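Local coordinates for protein dual specificity phosphatase-like 15 isoform a (Homo sapiens, PDB 1YZ4) that removes phosphate from phosphotyrosine, phosphoserine and phosphothreonine in proteins through its dual-specificity phosphatase catalytic domain, the part of the longer protein present here, at residues A[52-56]-A[72-76]; A[5-9]-A[28-34]. The protein carries 1 engineered substitution. All coordinates share one frame; numbering follows the deposited sequence.

Contact 1 (A[52-56]-A[72-76]); sequences TYLRI and ECINF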
ATOM      1  N   THR A  52     -12.319  -6.682   4.834  1.00 17.73           N
ATOM      2  CA  THR A  52     -11.343  -7.715   5.132  1.00 14.91           C
ATOM      3  C   THR A  52     -10.013  -7.049   5.459  1.00 14.21           C
ATOM      4  O   THR A  52      -9.455  -6.322   4.642  1.00 14.06           O
ATOM      5  CB  THR A  52     -11.177  -8.662   3.943  1.00 13.77           C
ATOM      6  OG1 THR A  52     -12.463  -9.161   3.562  1.00 18.23           O
ATOM      7  CG2 THR A  52     -10.281  -9.835   4.313  1.00 13.76           C
ATOM      8  N   TYR A  53      -9.516  -7.294   6.664  1.00 13.12           N
ATOM      9  CA  TYR A  53      -8.267  -6.688   7.095  1.00 14.49           C
ATOM     10  C   TYR A  53      -7.060  -7.597   7.061  1.00 15.65           C
ATOM     11  O   TYR A  53      -7.153  -8.823   7.162  1.00 16.50           O
ATOM     12  CB  TYR A  53      -8.379  -6.159   8.531  1.00 15.83           C
ATOM     13  CG  TYR A  53      -9.252  -4.948   8.717  1.00 16.45           C
ATOM     14  CD1 TYR A  53     -10.638  -5.052   8.654  1.00 12.94           C
ATOM     15  CD2 TYR A  53      -8.691  -3.697   8.984  1.00 16.16           C
ATOM     16  CE1 TYR A  53     -11.451  -3.944   8.857  1.00 17.18           C
ATOM     17  CE2 TYR A  53      -9.497  -2.574   9.188  1.00 16.23           C
ATOM     18  CZ  TYR A  53     -10.876  -2.706   9.122  1.00 16.23           C
ATOM     19  OH  TYR A  53     -11.687  -1.615   9.305  1.00 12.47           O
ATOM     20  N   LEU A  54      -5.913  -6.954   6.937  1.00 17.15           N
ATOM     21  CA  LEU A  54      -4.640  -7.629   6.957  1.00 20.01           C
ATOM     22  C   LEU A  54      -3.871  -6.753   7.939  1.00 21.58           C
ATOM     23  O   LEU A  54      -3.674  -5.557   7.693  1.00 22.53           O
ATOM     24  CB  LEU A  54      -3.982  -7.604   5.577  1.00 21.75           C
ATOM     25  CG  LEU A  54      -2.756  -8.514   5.480  1.00 24.56           C
ATOM     26  CD1 LEU A  54      -3.197  -9.952   5.706  1.00 26.91           C
ATOM     27  CD2 LEU A  54      -2.084  -8.361   4.121  1.00 24.76           C
ATOM     28  N   ARG A  55      -3.475  -7.331   9.067  1.00 19.97           N
ATOM     29  CA  ARG A  55      -2.737  -6.582  10.073  1.00 18.33           C
ATOM     30  C   ARG A  55      -1.233  -6.778   9.948  1.00 17.58           C
ATOM     31  O   ARG A  55      -0.739  -7.906   9.916  1.00 15.42           O
ATOM     32  CB  ARG A  55      -3.200  -6.976  11.476  1.00 16.76           C
ATOM     33  CG  ARG A  55      -4.501  -6.315  11.915  1.00 17.85           C
ATOM     34  CD  ARG A  55      -5.036  -6.952  13.201  1.00 20.44           C
ATOM     35  NE  ARG A  55      -6.196  -6.246  13.742  1.00 16.00           N
ATOM     36  CZ  ARG A  55      -6.971  -6.721  14.714  1.00 19.19           C
ATOM     37  NH1 ARG A  55      -6.714  -7.909  15.251  1.00 15.22           N
ATOM     38  NH2 ARG A  55      -7.996  -6.002  15.162  1.00 13.91           N
ATOM     39  N   ILE A  56      -0.522  -5.659   9.864  1.00 17.33           N
ATOM     40  CA  ILE A  56       0.930  -5.644   9.749  1.00 18.92           C
ATOM     41  C   ILE A  56       1.448  -4.743  10.876  1.00 20.88           C
ATOM     42  O   ILE A  56       1.500  -3.522  10.734  1.00 15.49           O
ATOM     43  CB  ILE A  56       1.369  -5.073   8.383  1.00 19.99           C
ATOM     44  CG1 ILE A  56       0.785  -5.926   7.250  1.00 22.56           C
ATOM     45  CG2 ILE A  56       2.891  -5.046   8.291  1.00 19.96           C
ATOM     46  CD1 ILE A  56       1.252  -7.397   7.241  1.00 18.04           C
ATOM     47  N   GLU A  72       3.276 -11.045   1.104  1.00 10.75           N
ATOM     48  CA  GLU A  72       1.912 -11.218   1.564  1.00 13.02           C
ATOM     49  C   GLU A  72       1.020 -10.000   1.276  1.00  9.65           C
ATOM     50  O   GLU A  72      -0.139 -10.167   0.916  1.00  9.35           O
ATOM     51  CB  GLU A  72       1.910 -11.558   3.059  1.00 15.58           C
ATOM     52  CG  GLU A  72       2.404 -10.443   3.968  1.00 20.85           C
ATOM     53  CD  GLU A  72       2.680 -10.930   5.379  1.00 22.66           C
ATOM     54  OE1 GLU A  72       1.767 -11.511   6.003  1.00 24.97           O
ATOM     55  OE2 GLU A  72       3.813 -10.734   5.862  1.00 23.36           O
ATOM     56  N   CYS A  73       1.553  -8.789   1.418  1.00  5.96           N
ATOM     57  CA  CYS A  73       0.759  -7.592   1.153  1.00 10.76           C
ATOM     58  C   CYS A  73       0.415  -7.477  -0.325  1.00 13.21           C
ATOM     59  O   CYS A  73      -0.726  -7.173  -0.697  1.00 13.34           O
ATOM     60  CB  CYS A  73       1.508  -6.323   1.591  1.00 13.86           C
ATOM     61  SG  CYS A  73       1.574  -6.004   3.383  1.00  9.99           S
ATOM     62  N   ILE A  74       1.408  -7.715  -1.175  1.00 12.11           N
ATOM     63  CA  ILE A  74       1.188  -7.628  -2.606  1.00 15.98           C
ATOM     64  C   ILE A  74       0.190  -8.686  -3.079  1.00 17.01           C
ATOM     65  O   ILE A  74      -0.597  -8.439  -3.989  1.00 17.55           O
ATOM     66  CB  ILE A  74       2.518  -7.773  -3.364  1.00 18.74           C
ATOM     67  CG1 ILE A  74       3.375  -6.528  -3.114  1.00 20.76           C
ATOM     68  CG2 ILE A  74       2.266  -7.984  -4.846  1.00 16.77           C
ATOM     69  CD1 ILE A  74       4.750  -6.567  -3.754  1.00 21.51           C
ATOM     70  N   ASN A  75       0.216  -9.855  -2.450  1.00 15.39           N
ATOM     71  CA  ASN A  75      -0.697 -10.921  -2.829  1.00 17.10           C
ATOM     72  C   ASN A  75      -2.101 -10.568  -2.393  1.00 18.74           C
ATOM     73  O   ASN A  75      -3.067 -10.825  -3.109  1.00 19.14           O
ATOM     74  CB  ASN A  75      -0.252 -12.248  -2.213  1.00 16.88           C
ATOM     75  CG  ASN A  75       0.729 -12.999  -3.107  1.00 19.02           C
ATOM     76  OD1 ASN A  75       0.328 -13.767  -3.979  1.00 18.65           O
ATOM     77  ND2 ASN A  75       2.021 -12.759  -2.906  1.00 19.86           N
ATOM     78  N   PHE A  76      -2.202  -9.964  -1.215  1.00 18.79           N
ATOM     79  CA  PHE A  76      -3.482  -9.539  -0.662  1.00 16.28           C
ATOM     80  C   PHE A  76      -4.097  -8.501  -1.611  1.00 16.84           C
ATOM     81  O   PHE A  76      -5.224  -8.657  -2.089  1.00 16.85           O
ATOM     82  CB  PHE A  76      -3.249  -8.921   0.719  1.00 12.86           C
ATOM     83  CG  PHE A  76      -4.510  -8.517   1.439  1.00 12.00           C
ATOM     84  CD1 PHE A  76      -5.323  -9.473   2.044  1.00 10.57           C
ATOM     85  CD2 PHE A  76      -4.850  -7.176   1.563  1.00 10.51           C
ATOM     86  CE1 PHE A  76      -6.454  -9.097   2.773  1.00 14.32           C
ATOM     87  CE2 PHE A  76      -5.983  -6.783   2.290  1.00 14.35           C
ATOM     88  CZ  PHE A  76      -6.785  -7.745   2.899  1.00 14.03           C
TER

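Contact 2 (A[5-9]-A[28-34]); sequences GNGMT and QLGRNKI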
ATOM      1  N   GLY A   5      -5.156  16.380  -1.349  1.00 56.26           N
ATOM      2  CA  GLY A   5      -4.994  15.870  -0.001  1.00 55.00           C
ATOM      3  C   GLY A   5      -6.276  15.912   0.812  1.00 54.05           C
ATOM      4  O   GLY A   5      -6.309  16.487   1.898  1.00 54.38           O
ATOM      5  N   ASN A   6      -7.333  15.304   0.285  1.00 52.72           N
ATOM      6  CA  ASN A   6      -8.620  15.255   0.975  1.00 48.89           C
ATOM      7  C   ASN A   6      -9.096  13.820   1.116  1.00 43.79           C
ATOM      8  O   ASN A   6      -9.977  13.362   0.386  1.00 41.42           O
ATOM      9  CB  ASN A   6      -9.655  16.081   0.220  1.00 50.34           C
ATOM     10  CG  ASN A   6      -9.443  17.557   0.406  1.00 52.94           C
ATOM     11  OD1 ASN A   6      -8.309  18.036   0.355  1.00 53.99           O
ATOM     12  ND2 ASN A   6     -10.528  18.296   0.622  1.00 54.78           N
ATOM     13  N   GLY A   7      -8.501  13.121   2.075  1.00 38.77           N
ATOM     14  CA  GLY A   7      -8.843  11.736   2.307  1.00 33.59           C
ATOM     15  C   GLY A   7      -7.829  10.847   1.619  1.00 28.60           C
ATOM     16  O   GLY A   7      -6.811  11.319   1.104  1.00 25.78           O
ATOM     17  N   MET A   8      -8.098   9.551   1.612  1.00 26.44           N
ATOM     18  CA  MET A   8      -7.195   8.616   0.969  1.00 24.50           C
ATOM     19  C   MET A   8      -6.970   9.052  -0.478  1.00 24.39           C
ATOM     20  O   MET A   8      -7.825   9.688  -1.089  1.00 21.39           O
ATOM     21  CB  MET A   8      -7.779   7.204   1.026  1.00 22.38           C
ATOM     22  CG  MET A   8      -9.222   7.099   0.565  1.00 15.88           C
ATOM     23  SD  MET A   8      -9.932   5.470   0.911  1.00 14.30           S
ATOM     24  CE  MET A   8     -10.430   5.670   2.605  1.00 14.92           C
ATOM     25  N   THR A   9      -5.806   8.727  -1.017  1.00 24.75           N
ATOM     26  CA  THR A   9      -5.501   9.104  -2.385  1.00 23.12           C
ATOM     27  C   THR A   9      -5.484   7.869  -3.275  1.00 22.10           C
ATOM     28  O   THR A   9      -4.911   6.840  -2.912  1.00 18.00           O
ATOM     29  CB  THR A   9      -4.139   9.835  -2.468  1.00 23.13           C
ATOM     30  OG1 THR A   9      -3.112   9.005  -1.915  1.00 24.54           O
ATOM     31  CG2 THR A   9      -4.190  11.143  -1.690  1.00 18.60           C
ATOM     32  N   GLN A  28     -15.654   8.178   3.473  1.00 25.60           N
ATOM     33  CA  GLN A  28     -14.611   7.922   2.489  1.00 24.68           C
ATOM     34  C   GLN A  28     -14.664   6.463   2.072  1.00 23.32           C
ATOM     35  O   GLN A  28     -14.629   6.143   0.884  1.00 22.10           O
ATOM     36  CB  GLN A  28     -13.223   8.223   3.066  1.00 27.15           C
ATOM     37  CG  GLN A  28     -12.817   9.689   3.062  1.00 28.54           C
ATOM     38  CD  GLN A  28     -11.336   9.872   3.372  1.00 28.01           C
ATOM     39  OE1 GLN A  28     -10.481   9.348   2.666  1.00 30.82           O
ATOM     40  NE2 GLN A  28     -11.032  10.614   4.429  1.00 26.42           N
ATOM     41  N   LEU A  29     -14.753   5.586   3.065  1.00 20.49           N
ATOM     42  CA  LEU A  29     -14.806   4.152   2.828  1.00 20.82           C
ATOM     43  C   LEU A  29     -15.947   3.756   1.899  1.00 22.25           C
ATOM     44  O   LEU A  29     -15.777   2.901   1.024  1.00 22.29           O
ATOM     45  CB  LEU A  29     -14.929   3.410   4.162  1.00 15.64           C
ATOM     46  CG  LEU A  29     -13.669   3.478   5.036  1.00 21.10           C
ATOM     47  CD1 LEU A  29     -13.969   2.986   6.446  1.00 17.63           C
ATOM     48  CD2 LEU A  29     -12.563   2.650   4.394  1.00 15.35           C
ATOM     49  N   GLY A  30     -17.105   4.383   2.089  1.00 24.75           N
ATOM     50  CA  GLY A  30     -18.258   4.080   1.258  1.00 26.36           C
ATOM     51  C   GLY A  30     -18.119   4.694  -0.118  1.00 28.11           C
ATOM     52  O   GLY A  30     -18.397   4.057  -1.132  1.00 27.96           O
ATOM     53  N   ARG A  31     -17.682   5.947  -0.143  1.00 31.48           N
ATOM     54  CA  ARG A  31     -17.484   6.673  -1.387  1.00 34.48           C
ATOM     55  C   ARG A  31     -16.570   5.879  -2.320  1.00 33.68           C
ATOM     56  O   ARG A  31     -16.878   5.706  -3.501  1.00 32.51           O
ATOM     57  CB  ARG A  31     -16.867   8.041  -1.085  1.00 40.00           C
ATOM     58  CG  ARG A  31     -16.589   8.897  -2.305  1.00 46.79           C
ATOM     59  CD  ARG A  31     -16.013  10.252  -1.911  1.00 52.53           C
ATOM     60  NE  ARG A  31     -15.769  11.102  -3.077  1.00 60.26           N
ATOM     61  CZ  ARG A  31     -15.256  12.329  -3.019  1.00 62.89           C
ATOM     62  NH1 ARG A  31     -14.926  12.861  -1.848  1.00 64.27           N
ATOM     63  NH2 ARG A  31     -15.068  13.024  -4.134  1.00 63.63           N
ATOM     64  N   ASN A  32     -15.453   5.392  -1.781  1.00 30.58           N
ATOM     65  CA  ASN A  32     -14.491   4.626  -2.567  1.00 30.26           C
ATOM     66  C   ASN A  32     -14.723   3.109  -2.571  1.00 30.95           C
ATOM     67  O   ASN A  32     -13.863   2.343  -3.018  1.00 27.99           O
ATOM     68  CB  ASN A  32     -13.066   4.932  -2.095  1.00 26.03           C
ATOM     69  CG  ASN A  32     -12.676   6.370  -2.341  1.00 28.06           C
ATOM     70  OD1 ASN A  32     -13.027   6.944  -3.371  1.00 33.58           O
ATOM     71  ND2 ASN A  32     -11.941   6.961  -1.405  1.00 21.81           N
ATOM     72  N   LYS A  33     -15.883   2.681  -2.077  1.00 31.34           N
ATOM     73  CA  LYS A  33     -16.234   1.260  -2.043  1.00 31.34           C
ATOM     74  C   LYS A  33     -15.082   0.377  -1.560  1.00 30.93           C
ATOM     75  O   LYS A  33     -14.838  -0.699  -2.116  1.00 29.69           O
ATOM     76  CB  LYS A  33     -16.666   0.796  -3.435  1.00 31.26           C
ATOM     77  CG  LYS A  33     -17.774   1.624  -4.058  1.00 38.14           C
ATOM     78  CD  LYS A  33     -18.086   1.136  -5.467  1.00 41.41           C
ATOM     79  CE  LYS A  33     -19.135   2.005  -6.145  1.00 43.76           C
ATOM     80  NZ  LYS A  33     -19.387   1.579  -7.552  1.00 46.11           N
ATOM     81  N   ILE A  34     -14.370   0.836  -0.537  1.00 28.18           N
ATOM     82  CA  ILE A  34     -13.254   0.076   0.017  1.00 25.32           C
ATOM     83  C   ILE A  34     -13.741  -1.237   0.619  1.00 23.07           C
ATOM     84  O   ILE A  34     -14.586  -1.238   1.513  1.00 20.47           O
ATOM     85  CB  ILE A  34     -12.519   0.888   1.110  1.00 26.14           C
ATOM     86  CG1 ILE A  34     -11.812   2.083   0.469  1.00 24.62           C
ATOM     87  CG2 ILE A  34     -11.528  -0.003   1.859  1.00 24.62           C
ATOM     88  CD1 ILE A  34     -10.789   1.702  -0.600  1.00 20.88           C
TER

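Contact 1 (A[52-56]-A[72-76])
Leu54 lies over one face of the Phe76 ring, and this pair carries the tight part of the contact. Leu54 CB is 3.8 Å from the centroid of the Phe76 ring and 9° off its normal, which identifies a centred CH-pi contact and not a glancing one. With CG anti to the backbone N (chi1 -170°), the rest of Leu54 runs toward the root of the aromatic side chain, where CD2 meets Phe76 CG at 3.6 Å. The two side chains thus overlap along their length, pointing in opposite directions. Phe76 also has CG anti to its N, which extends the ring toward the strand; there its CZ comes edge-on to the carbonyl of Thr52, with CZ to O at 3.5 Å. One turn earlier on the helix, Cys73 SG rests on Ile56 CG1 at 3.9 Å, both side chains buried.

The margins are looser. The exposed Thr52 brings CG2 to Phe76 CE1 at 4.2 Å, and the partly exposed Glu72 brings CD no nearer than 4.2 Å to Ile56 CD1. Of the surface buried, 310 Å² in all, most belongs to Leu54, Phe76, Ile56 and Cys73.

The segment axes run nearly antiparallel, at 168°, as expected where strand 52-56 is followed by helix 70-82 in a beta-alpha-beta crossover to the parallel strand 87-91. Strand 36-40 pairs with 52-56, the sheet's outermost strand on that side, and places Ile38 against Phe76. On the helix, Cys73 touches Ile101 of helix 97-110, and Ile74 packs on helix 145-157.

Contact 2 (A[5-9]-A[28-34])
Gly7 and Gln28 bring the two backbones together, their CA atoms 6.9 Å apart, where an irregular N-terminal segment passes the last turn of helix 26-31. Gly7 has a positive phi, and the Gln28 amide is packed directly against its CA, an approach that a residue with no side chain permits.

Gln28 is extended beyond CG and delivers OE1 to the backbone N of Met8. Met8 N to Gln28 OE1 is 2.6 Å, so short that its exact length is doubtful, although the N-H...O angle of 155° and the donor's 18° tilt from the carbonyl plane fit a hydrogen bond. The other end of the amide is held by Asp22, which receives a hydrogen bond from NE2, so two bonds fix how the group is turned.

Met8 packs beside this bond. A bend at chi3 (84°) carries its methyl back over Gln28, placing Met8 CE 3.8 Å from Gln28 CB and 4.1 Å from Leu29 CD2. Met8 SD lies 3.9 Å from Ile34 CG1, the two side chains sliding past each other. The Asn32 side chain runs to meet that of Met8, ND2 3.4 Å from Met8 SD, in an N-H...S interaction that is weak.

Met8 also touches Tyr16 of strand 15-18 and Leu88 of strand 87-91, which ties the contact to the sheet. The helix ends in a Schellman motif: Ile34 N bonds to Leu29 O at 2.9 Å and Lys33 N to Gly30 O at 3.0 Å, with Lys33 as the C-prime residue at positive phi. The contact is thus a helix C-terminal cap packed against the lead-in to strand 9-12.

Overall arrangement
The two contacts have no secondary-structure element in common and do not touch: their centres lie about 18 Å apart and their nearest atoms about 6 Å. Contact 1 joins two regular elements at one outer strand of the mixed sheet, whereas contact 2 ties the loop before the other outer strand, 9-12, to a helix end. Both are partly buried, although contact 1 lies deeper, its centre about 9 Å from the centre of the chain, against about 14 Å for contact 2. Sulfur packs on isoleucine in both. What separates them is the aromatic face covered by an aliphatic side chain in the strand-helix interface, against the side-chain amide hydrogen-bonded to irregular backbone in the 5-9/28-34 pairing.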